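Local coordinates for protein cellulosomal scaffoldin (PDB 4WI0) that anchors a cellulosome through its C-terminal X-module and type II dockerin, which bind a cohesin of an adaptor scaffoldin, and probably hydrolyses cellulose through another domain of the whole protein, at residues 2-7 against 77-83; 25-31 against 55-61; 63-67 against 89-95; 18-22 against 131-135. The protein carries 1 engineered substitution. All coordinates share one frame. Residues are numbered along the deposited sequence.

Interaction 1: 2-7 against 77-83; sequences TTVSGY and DKELSTS
Strand 2-7 and the start of strand 78-89 run parallel, their end-to-end vectors 8° apart. Val-4 pairs with Lys-78 and Ser-5 with Glu-79. Lys-78 N donates to Thr-3 O (3.0 Å), Ser-5 N to Lys-78 O (3.0 Å) and Leu-80 N to Ser-5 O (2.8 Å). Side chains extend the pairing at both ends: Asp-77, chi1 m, turns its carboxylate back so that OD1 accepts from Thr-3 N (2.9 Å), and Ser-81, chi1 p, places OG to accept from Tyr-7 N (2.7 Å). Gly-6 leaves room for that hydroxyl, its CA 3.6 Å from Ser-81 OG. On one face Val-4 (t) sets CG1 3.7 Å from CG of Leu-80 (m, t), facing Val-72 and Val-74 of strand 67-74. On the other, Ser-5 (p) and Glu-79 (t, t) share a water, 2.5 Å from Ser-5 OG and 3.0 Å from Glu-79 OE2. Tyr-7, chi1 m and chi2 85°, lays its ring against the chain at 82-83, with Ser-83 CB 4.0 Å from the ring centroid (CH-pi). With strand 44-50 on its other edge, strand 2-10 is the middle strand of a mixed three-stranded sheet, one layer of the X-module's beta-sandwich.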
loop_
_atom_site.group_PDB
_atom_site.type_symbol
_atom_site.label_atom_id
_atom_site.label_comp_id
_atom_site.label_asym_id
_atom_site.label_seq_id
_atom_site.Cartn_x
_atom_site.Cartn_y
_atom_site.Cartn_z
ATOM N N THR B 2 28.401 27.779 -13.540
ATOM C CA THR B 2 27.744 27.728 -12.238
ATOM C C THR B 2 27.430 26.295 -11.815
ATOM O O THR B 2 27.487 25.369 -12.620
ATOM C CB THR B 2 26.425 28.537 -12.245
ATOM O OG1 THR B 2 25.426 27.842 -13.002
ATOM C CG2 THR B 2 26.637 29.930 -12.843
ATOM N N THR B 3 27.097 26.133 -10.537
ATOM C CA THR B 3 26.653 24.855 -10.002
ATOM C C THR B 3 25.159 24.906 -9.698
ATOM O O THR B 3 24.704 25.769 -8.943
ATOM C CB THR B 3 27.406 24.498 -8.706
ATOM O OG1 THR B 3 28.816 24.534 -8.944
ATOM C CG2 THR B 3 27.016 23.109 -8.218
ATOM N N VAL B 4 24.402 23.982 -10.285
ATOM C CA VAL B 4 22.993 23.793 -9.951
ATOM C C VAL B 4 22.894 22.564 -9.030
ATOM O O VAL B 4 23.340 21.480 -9.397
ATOM C CB VAL B 4 22.136 23.616 -11.226
ATOM C CG1 VAL B 4 20.663 23.470 -10.885
ATOM C CG2 VAL B 4 22.327 24.796 -12.165
ATOM N N SER B 5 22.333 22.748 -7.836
ATOM C CA SER B 5 22.195 21.667 -6.853
ATOM C C SER B 5 20.784 21.583 -6.239
ATOM O O SER B 5 19.940 22.454 -6.451
ATOM C CB SER B 5 23.235 21.857 -5.741
ATOM O OG SER B 5 23.037 23.094 -5.078
ATOM N N GLY B 6 20.535 20.531 -5.468
ATOM C CA GLY B 6 19.265 20.382 -4.762
ATOM C C GLY B 6 19.010 18.995 -4.203
ATOM O O GLY B 6 19.900 18.140 -4.200
ATOM N N TYR B 7 17.783 18.787 -3.734
ATOM C CA TYR B 7 17.367 17.532 -3.113
ATOM C C TYR B 7 16.093 16.978 -3.749
ATOM O O TYR B 7 15.138 17.715 -3.961
ATOM C CB TYR B 7 17.133 17.752 -1.616
ATOM C CG TYR B 7 18.409 17.950 -0.851
ATOM C CD1 TYR B 7 19.000 19.208 -0.758
ATOM C CD2 TYR B 7 19.049 16.876 -0.238
ATOM C CE1 TYR B 7 20.185 19.391 -0.058
ATOM C CE2 TYR B 7 20.233 17.053 0.459
ATOM C CZ TYR B 7 20.793 18.311 0.546
ATOM O OH TYR B 7 21.975 18.488 1.237
ATOM N N ASP B 77 25.449 30.344 -8.959
ATOM C CA ASP B 77 25.181 29.095 -8.245
ATOM C C ASP B 77 23.744 29.124 -7.728
ATOM O O ASP B 77 23.324 30.124 -7.152
ATOM C CB ASP B 77 26.150 28.912 -7.075
ATOM C CG ASP B 77 27.562 28.583 -7.522
ATOM O OD1 ASP B 77 27.785 28.291 -8.718
ATOM O OD2 ASP B 77 28.461 28.606 -6.660
ATOM N N LYS B 78 22.999 28.038 -7.945
ATOM C CA LYS B 78 21.580 27.992 -7.606
ATOM C C LYS B 78 21.184 26.677 -6.950
ATOM O O LYS B 78 21.471 25.598 -7.477
ATOM C CB LYS B 78 20.724 28.182 -8.861
ATOM C CG LYS B 78 19.224 28.170 -8.590
ATOM C CD LYS B 78 18.431 28.324 -9.874
ATOM C CE LYS B 78 16.957 28.591 -9.597
ATOM N NZ LYS B 78 16.712 30.030 -9.315
ATOM N N GLU B 79 20.485 26.791 -5.822
ATOM C CA GLU B 79 19.906 25.641 -5.135
ATOM C C GLU B 79 18.424 25.517 -5.504
ATOM O O GLU B 79 17.622 26.371 -5.150
ATOM C CB GLU B 79 20.090 25.799 -3.617
ATOM C CG GLU B 79 19.992 24.501 -2.846
ATOM C CD GLU B 79 20.496 24.602 -1.412
ATOM O OE1 GLU B 79 20.246 25.634 -0.742
ATOM O OE2 GLU B 79 21.143 23.630 -0.956
ATOM N N LEU B 80 18.070 24.463 -6.232
ATOM C CA LEU B 80 16.692 24.249 -6.671
ATOM C C LEU B 80 15.765 23.875 -5.539
ATOM O O LEU B 80 14.583 24.174 -5.596
ATOM C CB LEU B 80 16.619 23.149 -7.720
ATOM C CG LEU B 80 17.444 23.377 -8.984
ATOM C CD1 LEU B 80 16.972 22.417 -10.065
ATOM C CD2 LEU B 80 17.344 24.825 -9.463
ATOM N N SER B 81 16.303 23.214 -4.515
ATOM C CA SER B 81 15.499 22.749 -3.399
ATOM C C SER B 81 16.411 22.532 -2.193
ATOM O O SER B 81 17.625 22.621 -2.325
ATOM C CB SER B 81 14.790 21.450 -3.770
ATOM O OG SER B 81 15.707 20.480 -4.253
ATOM N N THR B 82 15.824 22.247 -1.037
ATOM C CA THR B 82 16.591 22.039 0.201
ATOM C C THR B 82 16.230 20.686 0.814
ATOM O O THR B 82 15.270 20.039 0.385
ATOM C CB THR B 82 16.306 23.142 1.228
ATOM O OG1 THR B 82 14.931 23.086 1.631
ATOM C CG2 THR B 82 16.622 24.532 0.643
ATOM N N SER B 83 16.992 20.258 1.818
ATOM C CA SER B 83 16.720 18.972 2.466
ATOM C C SER B 83 15.381 18.967 3.213
ATOM O O SER B 83 14.695 17.948 3.238
ATOM C CB SER B 83 17.859 18.574 3.411
ATOM O OG SER B 83 18.217 19.659 4.222
HETATM O O HOH W 1 23.451 22.886 -2.652
#

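Interaction 2: 25-31 against 55-61; sequences GFTVEIV and YTVKITK
Strands 27-31 and 55-60 pair antiparallel, with axes 4.8 Å apart at closest approach and N-to-C directions 157° apart. Thr-27/Thr-60 and Glu-29/Lys-58 are hydrogen-bonded pairs; Val-28/Ile-59 and Ile-30/Val-57 are non-hydrogen-bonded pairs. In the first pair Thr-27 N donates to Thr-60 O and Thr-60 N to Thr-27 O, both at 3.0 Å; in the second Glu-29 N donates to Lys-58 O and Lys-58 N to Glu-29 O, both at 2.9 Å. A further bond runs from Val-31 N to Thr-56 O (3.0 Å). Waters sit at both ends: one molecule receives Thr-27 OG1 (2.8 Å) and donates to Gly-25 O (2.7 Å), while another joins Val-31 O (2.7 Å) to Thr-56 N (3.0 Å). These are the two central strands of the antiparallel four-stranded sheet of the X-module sandwich, and their Val-28, Ile-30, Val-57 and Ile-59 side chains face the other sheet, touching Val-4, Phe-45 and Leu-80. Among apolar contacts, Val-28 (t) brings CG1 3.5 Å from Val-57 CG1. Aromatic contacts close both ends. Ile-30 CG2 lies 3.7 Å from the ring centroid of Tyr-55 (chi1 m), a CH-pi contact. Extended Lys-61 crosses the face of Phe-26 (chi1 m), CD 3.6 Å from the ring centroid, and its NZ, 4.5 Å from that centroid in an off-centre cation-pi contact, is also hydrogen-bonded to Ala-24 O.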
loop_
_atom_site.group_PDB
_atom_site.type_symbol
_atom_site.label_atom_id
_atom_site.label_comp_id
_atom_site.label_asym_id
_atom_site.label_seq_id
_atom_site.Cartn_x
_atom_site.Cartn_y
_atom_site.Cartn_z
ATOM N N GLY B 25 19.411 7.601 -6.886
ATOM C CA GLY B 25 19.129 7.104 -8.222
ATOM C C GLY B 25 18.208 7.941 -9.088
ATOM O O GLY B 25 17.886 7.524 -10.193
ATOM N N PHE B 26 17.775 9.106 -8.609
ATOM C CA PHE B 26 17.016 10.032 -9.453
ATOM C C PHE B 26 17.990 10.770 -10.375
ATOM O O PHE B 26 18.999 11.315 -9.913
ATOM C CB PHE B 26 16.236 11.044 -8.612
ATOM C CG PHE B 26 15.107 10.444 -7.814
ATOM C CD1 PHE B 26 13.855 10.257 -8.382
ATOM C CD2 PHE B 26 15.295 10.087 -6.485
ATOM C CE1 PHE B 26 12.817 9.706 -7.648
ATOM C CE2 PHE B 26 14.261 9.532 -5.742
ATOM C CZ PHE B 26 13.021 9.343 -6.324
ATOM N N THR B 27 17.696 10.771 -11.678
ATOM C CA THR B 27 18.525 11.459 -12.662
ATOM C C THR B 27 17.929 12.830 -12.956
ATOM O O THR B 27 16.761 12.942 -13.328
ATOM C CB THR B 27 18.627 10.653 -13.967
ATOM O OG1 THR B 27 19.115 9.341 -13.677
ATOM C CG2 THR B 27 19.554 11.326 -14.953
ATOM N N VAL B 28 18.745 13.867 -12.784
ATOM C CA VAL B 28 18.321 15.240 -12.972
ATOM C C VAL B 28 19.082 15.797 -14.162
ATOM O O VAL B 28 20.305 15.844 -14.147
ATOM C CB VAL B 28 18.620 16.096 -11.724
ATOM C CG1 VAL B 28 18.121 17.519 -11.912
ATOM C CG2 VAL B 28 17.983 15.473 -10.495
ATOM N N GLU B 29 18.340 16.196 -15.193
ATOM C CA GLU B 29 18.905 16.671 -16.450
ATOM C C GLU B 29 18.548 18.137 -16.621
ATOM O O GLU B 29 17.415 18.527 -16.345
ATOM C CB GLU B 29 18.324 15.881 -17.640
ATOM C CG GLU B 29 18.433 16.634 -18.967
ATOM C CD GLU B 29 17.988 15.852 -20.190
ATOM O OE1 GLU B 29 17.112 14.958 -20.089
ATOM O OE2 GLU B 29 18.513 16.179 -21.274
ATOM N N ILE B 30 19.501 18.934 -17.097
ATOM C CA ILE B 30 19.231 20.298 -17.518
ATOM C C ILE B 30 18.988 20.275 -19.031
ATOM O O ILE B 30 19.930 20.281 -19.823
ATOM C CB ILE B 30 20.381 21.250 -17.148
ATOM C CG1 ILE B 30 20.583 21.245 -15.627
ATOM C CG2 ILE B 30 20.093 22.667 -17.652
ATOM C CD1 ILE B 30 21.786 22.016 -15.167
ATOM N N VAL B 31 17.711 20.227 -19.409
ATOM C CA VAL B 31 17.308 20.067 -20.807
ATOM C C VAL B 31 17.926 21.201 -21.614
ATOM O O VAL B 31 17.915 22.350 -21.172
ATOM C CB VAL B 31 15.775 20.095 -20.970
ATOM C CG1 VAL B 31 15.383 20.010 -22.443
ATOM C CG2 VAL B 31 15.127 18.956 -20.193
ATOM N N TYR B 55 16.183 27.355 -18.174
ATOM C CA TYR B 55 16.070 25.953 -18.553
ATOM C C TYR B 55 14.840 25.276 -17.981
ATOM O O TYR B 55 14.273 25.705 -16.974
ATOM C CB TYR B 55 17.285 25.156 -18.039
ATOM C CG TYR B 55 18.630 25.669 -18.483
ATOM C CD1 TYR B 55 19.147 25.346 -19.735
ATOM C CD2 TYR B 55 19.400 26.468 -17.642
ATOM C CE1 TYR B 55 20.389 25.815 -20.144
ATOM C CE2 TYR B 55 20.644 26.945 -18.041
ATOM C CZ TYR B 55 21.135 26.614 -19.287
ATOM O OH TYR B 55 22.364 27.085 -19.680
ATOM N N THR B 56 14.458 24.188 -18.634
ATOM C CA THR B 56 13.585 23.196 -18.046
ATOM C C THR B 56 14.481 22.143 -17.406
ATOM O O THR B 56 15.437 21.697 -18.025
ATOM C CB THR B 56 12.692 22.551 -19.116
ATOM O OG1 THR B 56 11.901 23.572 -19.729
ATOM C CG2 THR B 56 11.776 21.506 -18.501
ATOM N N VAL B 57 14.189 21.771 -16.161
ATOM C CA VAL B 57 14.907 20.685 -15.490
ATOM C C VAL B 57 14.008 19.450 -15.455
ATOM O O VAL B 57 12.851 19.549 -15.050
ATOM C CB VAL B 57 15.337 21.099 -14.070
ATOM C CG1 VAL B 57 16.024 19.949 -13.352
ATOM C CG2 VAL B 57 16.287 22.292 -14.149
ATOM N N LYS B 58 14.534 18.303 -15.898
ATOM C CA LYS B 58 13.750 17.073 -15.993
ATOM C C LYS B 58 14.287 16.018 -15.033
ATOM O O LYS B 58 15.497 15.783 -14.971
ATOM C CB LYS B 58 13.744 16.521 -17.418
ATOM C CG LYS B 58 12.868 15.278 -17.577
ATOM C CD LYS B 58 12.362 15.083 -19.000
ATOM C CE LYS B 58 13.464 14.620 -19.929
ATOM N NZ LYS B 58 12.950 14.316 -21.291
ATOM N N ILE B 59 13.380 15.390 -14.292
ATOM C CA ILE B 59 13.753 14.402 -13.282
ATOM C C ILE B 59 13.093 13.074 -13.612
ATOM O O ILE B 59 11.879 13.005 -13.801
ATOM C CB ILE B 59 13.369 14.850 -11.861
ATOM C CG1 ILE B 59 13.915 16.252 -11.565
ATOM C CG2 ILE B 59 13.910 13.860 -10.825
ATOM C CD1 ILE B 59 12.916 17.364 -11.766
ATOM N N THR B 60 13.902 12.019 -13.674
ATOM C CA THR B 60 13.425 10.699 -14.061
ATOM C C THR B 60 13.964 9.619 -13.119
ATOM O O THR B 60 15.035 9.763 -12.528
ATOM C CB THR B 60 13.826 10.356 -15.518
ATOM O OG1 THR B 60 15.248 10.290 -15.637
ATOM C CG2 THR B 60 13.317 11.416 -16.500
ATOM N N LYS B 61 13.199 8.547 -12.982
ATOM C CA LYS B 61 13.655 7.335 -12.285
ATOM C C LYS B 61 12.708 6.213 -12.649
ATOM O O LYS B 61 11.504 6.435 -12.771
ATOM C CB LYS B 61 13.668 7.513 -10.760
ATOM C CG LYS B 61 14.422 6.405 -10.029
ATOM C CD LYS B 61 14.455 6.622 -8.520
ATOM C CE LYS B 61 15.031 5.405 -7.809
ATOM N NZ LYS B 61 15.000 5.560 -6.329
HETATM O O HOH W 2 17.324 7.416 -12.782
HETATM O O HOH W 3 16.390 12.922 -16.175
HETATM O O HOH W 4 15.652 23.780 -21.309
#

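Interaction 3: 63-67 against 89-95; sequences NYLTR and MWAGDMA. With CA (calcium ion), chain C.
The junction of the X-module with the first calcium-binding loop of the dockerin is formed where 63-67 meets 89-95. Neither segment is regular helix or strand; their end-to-end directions are 135° apart, and a single backbone bridge links Tyr-64 with Ala-91. Asn-63, at phi/psi 67/16°, bonds twice: its O accepts from Gly-92 N (2.8 Å) and its OD1, with chi1 m, from Ala-95 N (2.9 Å). Leu-65 N donates to Trp-90 O (2.9 Å). Gly-92 turns the chain at phi 111°, into Asp-93. The Tyr-64 ring (chi1 m, chi2 80°) covers Ala-91, whose CB lies 4.0 Å from the ring centroid as a CH-pi contact, and its CD2 is 3.9 Å from Met-89 CB. Met-89, m in all three chi angles, curls back so that SD is 3.6 Å from Arg-67 CB and CE 3.3 Å from Leu-65 O. Leu-65 (t, p) puts CD2 3.8 Å from Trp-90 CE3. Asp-93 (t) binds the calcium through OD1 at 2.3 Å; Asp-101, Ala-103, Asp-108 and two waters also bind the ion. Asp-93 OD2 accepts from Gly-102 N and from a water (2.9 Å) that receives Thr-66 N (2.9 Å). The calcium ligand Asp-93 is thus tied to the X-module through a water, while direct bonds of Asn-63 to Gly-92 and Ala-95 hold the backbone on either side of it.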
loop_
_atom_site.group_PDB
_atom_site.type_symbol
_atom_site.label_atom_id
_atom_site.label_comp_id
_atom_site.label_asym_id
_atom_site.label_seq_id
_atom_site.Cartn_x
_atom_site.Cartn_y
_atom_site.Cartn_z
ATOM N N ASN B 63 10.111 3.482 -12.729
ATOM C CA ASN B 63 8.878 3.341 -11.944
ATOM C C ASN B 63 8.374 4.591 -11.204
ATOM O O ASN B 63 7.516 4.472 -10.324
ATOM C CB ASN B 63 8.976 2.133 -10.992
ATOM C CG ASN B 63 9.061 0.809 -11.732
ATOM O OD1 ASN B 63 8.654 0.692 -12.884
ATOM N ND2 ASN B 63 9.585 -0.206 -11.056
ATOM N N TYR B 64 8.882 5.771 -11.579
ATOM C CA TYR B 64 8.398 7.065 -11.088
ATOM C C TYR B 64 7.877 7.900 -12.246
ATOM O O TYR B 64 8.393 7.814 -13.363
ATOM C CB TYR B 64 9.513 7.860 -10.411
ATOM C CG TYR B 64 9.840 7.380 -9.032
ATOM C CD1 TYR B 64 10.636 6.269 -8.846
ATOM C CD2 TYR B 64 9.337 8.032 -7.906
ATOM C CE1 TYR B 64 10.929 5.802 -7.569
ATOM C CE2 TYR B 64 9.628 7.578 -6.626
ATOM C CZ TYR B 64 10.422 6.457 -6.464
ATOM O OH TYR B 64 10.725 6.000 -5.189
ATOM N N LEU B 65 6.880 8.732 -11.962
ATOM C CA LEU B 65 6.321 9.641 -12.957
ATOM C C LEU B 65 7.313 10.785 -13.232
ATOM O O LEU B 65 7.701 11.530 -12.330
ATOM C CB LEU B 65 4.989 10.197 -12.466
ATOM C CG LEU B 65 4.181 11.023 -13.448
ATOM C CD1 LEU B 65 3.626 10.143 -14.556
ATOM C CD2 LEU B 65 3.068 11.728 -12.700
ATOM N N THR B 66 7.732 10.891 -14.481
ATOM C CA THR B 66 8.699 11.896 -14.893
ATOM C C THR B 66 8.192 13.303 -14.563
ATOM O O THR B 66 7.014 13.606 -14.740
ATOM C CB THR B 66 9.044 11.718 -16.394
ATOM O OG1 THR B 66 9.781 10.497 -16.552
ATOM C CG2 THR B 66 9.887 12.894 -16.931
ATOM N N ARG B 67 9.086 14.141 -14.043
ATOM C CA ARG B 67 8.764 15.513 -13.680
ATOM C C ARG B 67 9.555 16.500 -14.528
ATOM O O ARG B 67 10.732 16.282 -14.819
ATOM C CB ARG B 67 9.060 15.753 -12.192
ATOM C CG ARG B 67 8.693 17.148 -11.699
ATOM C CD ARG B 67 8.608 17.214 -10.183
ATOM N NE ARG B 67 8.038 18.480 -9.723
ATOM C CZ ARG B 67 7.563 18.711 -8.497
ATOM N NH1 ARG B 67 7.560 17.762 -7.564
ATOM N NH2 ARG B 67 7.068 19.908 -8.204
ATOM N N MET B 89 9.012 13.332 -5.919
ATOM C CA MET B 89 8.751 12.496 -7.097
ATOM C C MET B 89 7.720 11.409 -6.756
ATOM O O MET B 89 7.795 10.783 -5.683
ATOM C CB MET B 89 10.043 11.847 -7.591
ATOM C CG MET B 89 11.031 12.827 -8.215
ATOM S SD MET B 89 10.433 13.497 -9.784
ATOM C CE MET B 89 10.598 12.034 -10.795
ATOM N N TRP B 90 6.764 11.187 -7.663
ATOM C CA TRP B 90 5.652 10.250 -7.394
ATOM C C TRP B 90 5.914 8.856 -7.962
ATOM O O TRP B 90 5.994 8.669 -9.189
ATOM C CB TRP B 90 4.330 10.783 -7.956
ATOM C CG TRP B 90 3.977 12.178 -7.504
ATOM C CD1 TRP B 90 4.494 12.855 -6.436
ATOM C CD2 TRP B 90 3.009 13.047 -8.100
ATOM N NE1 TRP B 90 3.913 14.093 -6.339
ATOM C CE2 TRP B 90 2.997 14.237 -7.348
ATOM C CE3 TRP B 90 2.151 12.934 -9.201
ATOM C CZ2 TRP B 90 2.162 15.309 -7.657
ATOM C CZ3 TRP B 90 1.320 13.999 -9.510
ATOM C CH2 TRP B 90 1.332 15.171 -8.742
ATOM N N ALA B 91 6.061 7.879 -7.070
ATOM C CA ALA B 91 6.240 6.490 -7.468
ATOM C C ALA B 91 4.948 5.919 -8.049
ATOM O O ALA B 91 3.855 6.342 -7.687
ATOM C CB ALA B 91 6.663 5.650 -6.273
ATOM N N GLY B 92 5.083 4.948 -8.940
ATOM C CA GLY B 92 3.927 4.195 -9.427
ATOM C C GLY B 92 3.509 4.400 -10.873
ATOM O O GLY B 92 2.430 3.961 -11.233
ATOM N N ASP B 93 4.319 5.081 -11.687
ATOM C CA ASP B 93 4.225 4.922 -13.146
ATOM C C ASP B 93 5.186 3.801 -13.540
ATOM O O ASP B 93 6.381 4.029 -13.760
ATOM C CB ASP B 93 4.542 6.209 -13.913
ATOM C CG ASP B 93 4.371 6.038 -15.417
ATOM O OD1 ASP B 93 3.656 5.097 -15.808
ATOM O OD2 ASP B 93 4.952 6.821 -16.214
ATOM N N MET B 94 4.640 2.592 -13.633
ATOM C CA MET B 94 5.419 1.363 -13.696
ATOM C C MET B 94 5.832 1.009 -15.122
ATOM O O MET B 94 5.095 1.268 -16.072
ATOM C CB MET B 94 4.593 0.203 -13.128
ATOM C CG MET B 94 4.003 0.454 -11.749
ATOM S SD MET B 94 5.248 0.826 -10.502
ATOM C CE MET B 94 6.042 -0.767 -10.382
ATOM N N ALA B 95 7.008 0.395 -15.254
ATOM C CA ALA B 95 7.447 -0.176 -16.526
ATOM C C ALA B 95 6.628 -1.426 -16.862
ATOM O O ALA B 95 6.778 -2.474 -16.229
ATOM C CB ALA B 95 8.933 -0.499 -16.490
HETATM CA CA CA C . 1.556 4.084 -15.920
HETATM O O HOH W 5 6.677 9.156 -16.487
HETATM O O HOH W 6 2.938 2.536 -17.217
HETATM O O HOH W 7 -0.238 2.822 -16.858
#

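Interaction 4: 18-22 against 131-135; sequences TAPIV and LNRDG. With CA (calcium ion), chain D.
A short X-module helix, 19-22, faces the second calcium loop of the dockerin with no direct hydrogen bond; 225 Å² is buried. Leu-131 points its side chain away, and only its O approaches, 4.2 Å from Val-22 CG1. Asn-132 (chi1 p) gives OD1 to the calcium at 2.3 Å, while its O faces 18-22, 3.6 Å from Thr-18 CB and 3.9 Å from Val-22 CG1. A water joins the segments, donating to Asn-132 O (3.0 Å) and lying 2.9 Å from Thr-18 OG1, which is hydrogen-bonded to Thr-15 N as well. Arg-133, with positive phi (49/38°) and chi1 and chi2 both m, presents CG to Ile-21 CD1 (3.5 Å; Ile-21 is t, t) and to Val-22 CG1 (3.9 Å; Val-22 is m). Its NH1 returns to Asp-130 O, and its O lies 3.5 Å from Thr-18 CG2. Asp-134 (p) binds the ion through OD1 at 2.4 Å, and its OD2 accepts from a metal-bound water (2.7 Å). Gly-135, also at positive phi, donates its N to Asp-130 OD2. Asp-130, Ala-136 and Asp-141 supply further ligands of this EF-hand-like loop, which packs on helix 19-22 through Arg-133, while Leu-131 and Asn-132 touch helix 139-146.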
loop_
_atom_site.group_PDB
_atom_site.type_symbol
_atom_site.label_atom_id
_atom_site.label_comp_id
_atom_site.label_asym_id
_atom_site.label_seq_id
_atom_site.Cartn_x
_atom_site.Cartn_y
_atom_site.Cartn_z
ATOM N N THR B 18 15.382 2.256 4.713
ATOM C CA THR B 18 14.873 2.372 3.340
ATOM C C THR B 18 15.242 3.690 2.653
ATOM O O THR B 18 15.387 3.715 1.437
ATOM C CB THR B 18 13.337 2.221 3.263
ATOM O OG1 THR B 18 12.703 3.321 3.923
ATOM C CG2 THR B 18 12.878 0.913 3.896
ATOM N N ALA B 19 15.364 4.776 3.415
ATOM C CA ALA B 19 15.619 6.104 2.842
ATOM C C ALA B 19 16.837 6.163 1.896
ATOM O O ALA B 19 16.702 6.620 0.754
ATOM C CB ALA B 19 15.733 7.148 3.942
ATOM N N PRO B 20 18.016 5.696 2.352
ATOM C CA PRO B 20 19.213 5.712 1.496
ATOM C C PRO B 20 19.087 4.963 0.163
ATOM O O PRO B 20 19.778 5.312 -0.795
ATOM C CB PRO B 20 20.292 5.057 2.376
ATOM C CG PRO B 20 19.571 4.432 3.517
ATOM C CD PRO B 20 18.347 5.262 3.720
ATOM N N ILE B 21 18.230 3.946 0.100
ATOM C CA ILE B 21 17.978 3.249 -1.174
ATOM C C ILE B 21 16.987 4.036 -2.042
ATOM O O ILE B 21 17.243 4.241 -3.227
ATOM C CB ILE B 21 17.530 1.759 -1.013
ATOM C CG1 ILE B 21 16.816 1.261 -2.280
ATOM C CG2 ILE B 21 16.608 1.544 0.178
ATOM C CD1 ILE B 21 16.577 -0.234 -2.326
ATOM N N VAL B 22 15.875 4.483 -1.465
ATOM C CA VAL B 22 14.825 5.160 -2.257
ATOM C C VAL B 22 15.124 6.617 -2.630
ATOM O O VAL B 22 14.538 7.133 -3.586
ATOM C CB VAL B 22 13.436 5.106 -1.579
ATOM C CG1 VAL B 22 13.025 3.665 -1.328
ATOM C CG2 VAL B 22 13.406 5.913 -0.290
ATOM N N LEU B 131 7.722 -0.673 -4.035
ATOM C CA LEU B 131 7.956 0.754 -4.230
ATOM C C LEU B 131 8.690 1.415 -3.063
ATOM O O LEU B 131 9.613 2.184 -3.292
ATOM C CB LEU B 131 6.641 1.496 -4.506
ATOM C CG LEU B 131 5.906 1.119 -5.794
ATOM C CD1 LEU B 131 4.677 1.991 -6.002
ATOM C CD2 LEU B 131 6.833 1.231 -6.995
ATOM N N ASN B 132 8.289 1.123 -1.830
ATOM C CA ASN B 132 8.960 1.713 -0.661
ATOM C C ASN B 132 10.190 0.939 -0.166
ATOM O O ASN B 132 10.776 1.296 0.852
ATOM C CB ASN B 132 7.972 1.974 0.493
ATOM C CG ASN B 132 7.376 0.699 1.090
ATOM O OD1 ASN B 132 7.693 -0.424 0.683
ATOM N ND2 ASN B 132 6.474 0.881 2.042
ATOM N N ARG B 133 10.562 -0.107 -0.903
ATOM C CA ARG B 133 11.731 -0.956 -0.618
ATOM C C ARG B 133 11.831 -1.460 0.828
ATOM O O ARG B 133 12.933 -1.566 1.377
ATOM C CB ARG B 133 13.026 -0.252 -1.049
ATOM C CG ARG B 133 13.136 -0.033 -2.550
ATOM C CD ARG B 133 13.196 -1.337 -3.342
ATOM N NE ARG B 133 13.637 -1.106 -4.721
ATOM C CZ ARG B 133 12.884 -0.611 -5.708
ATOM N NH1 ARG B 133 11.604 -0.283 -5.517
ATOM N NH2 ARG B 133 13.421 -0.452 -6.913
ATOM N N ASP B 134 10.693 -1.802 1.432
ATOM C CA ASP B 134 10.709 -2.393 2.781
ATOM C C ASP B 134 10.831 -3.922 2.764
ATOM O O ASP B 134 10.723 -4.559 3.809
ATOM C CB ASP B 134 9.498 -1.946 3.620
ATOM C CG ASP B 134 8.142 -2.403 3.047
ATOM O OD1 ASP B 134 8.078 -3.109 2.009
ATOM O OD2 ASP B 134 7.119 -2.040 3.674
ATOM N N GLY B 135 11.056 -4.501 1.587
ATOM C CA GLY B 135 11.270 -5.944 1.451
ATOM C C GLY B 135 9.991 -6.756 1.370
ATOM O O GLY B 135 10.015 -7.970 1.556
HETATM CA CA CA D . 6.822 -2.465 0.056
HETATM O O HOH W 8 9.961 2.837 3.272
HETATM O O HOH W 9 5.162 -2.593 1.847
#

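In the fold
Interactions 1 and 2 belong to the two facing sheets of the X-module and meet in its core, where Val-4 CG2 lies 4.1 Å from Ile-30 CD1 and Leu-80 CD1 4.1 Å from Val-57 CG2. Interaction 2 leads on to interaction 3, their centres 13 Å apart, through a probable hydrogen bond between Ile-59 N and Arg-67 O (2.8 Å) and through Phe-26 CE1 against Met-89 CB (3.5 Å). Interactions 3 and 4 join the X-module to the two calcium loops of the dockerin; their centres are 15 Å apart, and Leu-131 CD2 packs on Met-94 SD (3.9 Å). Interaction 1 is farthest from this interface, about 24 Å between centres from interaction 4.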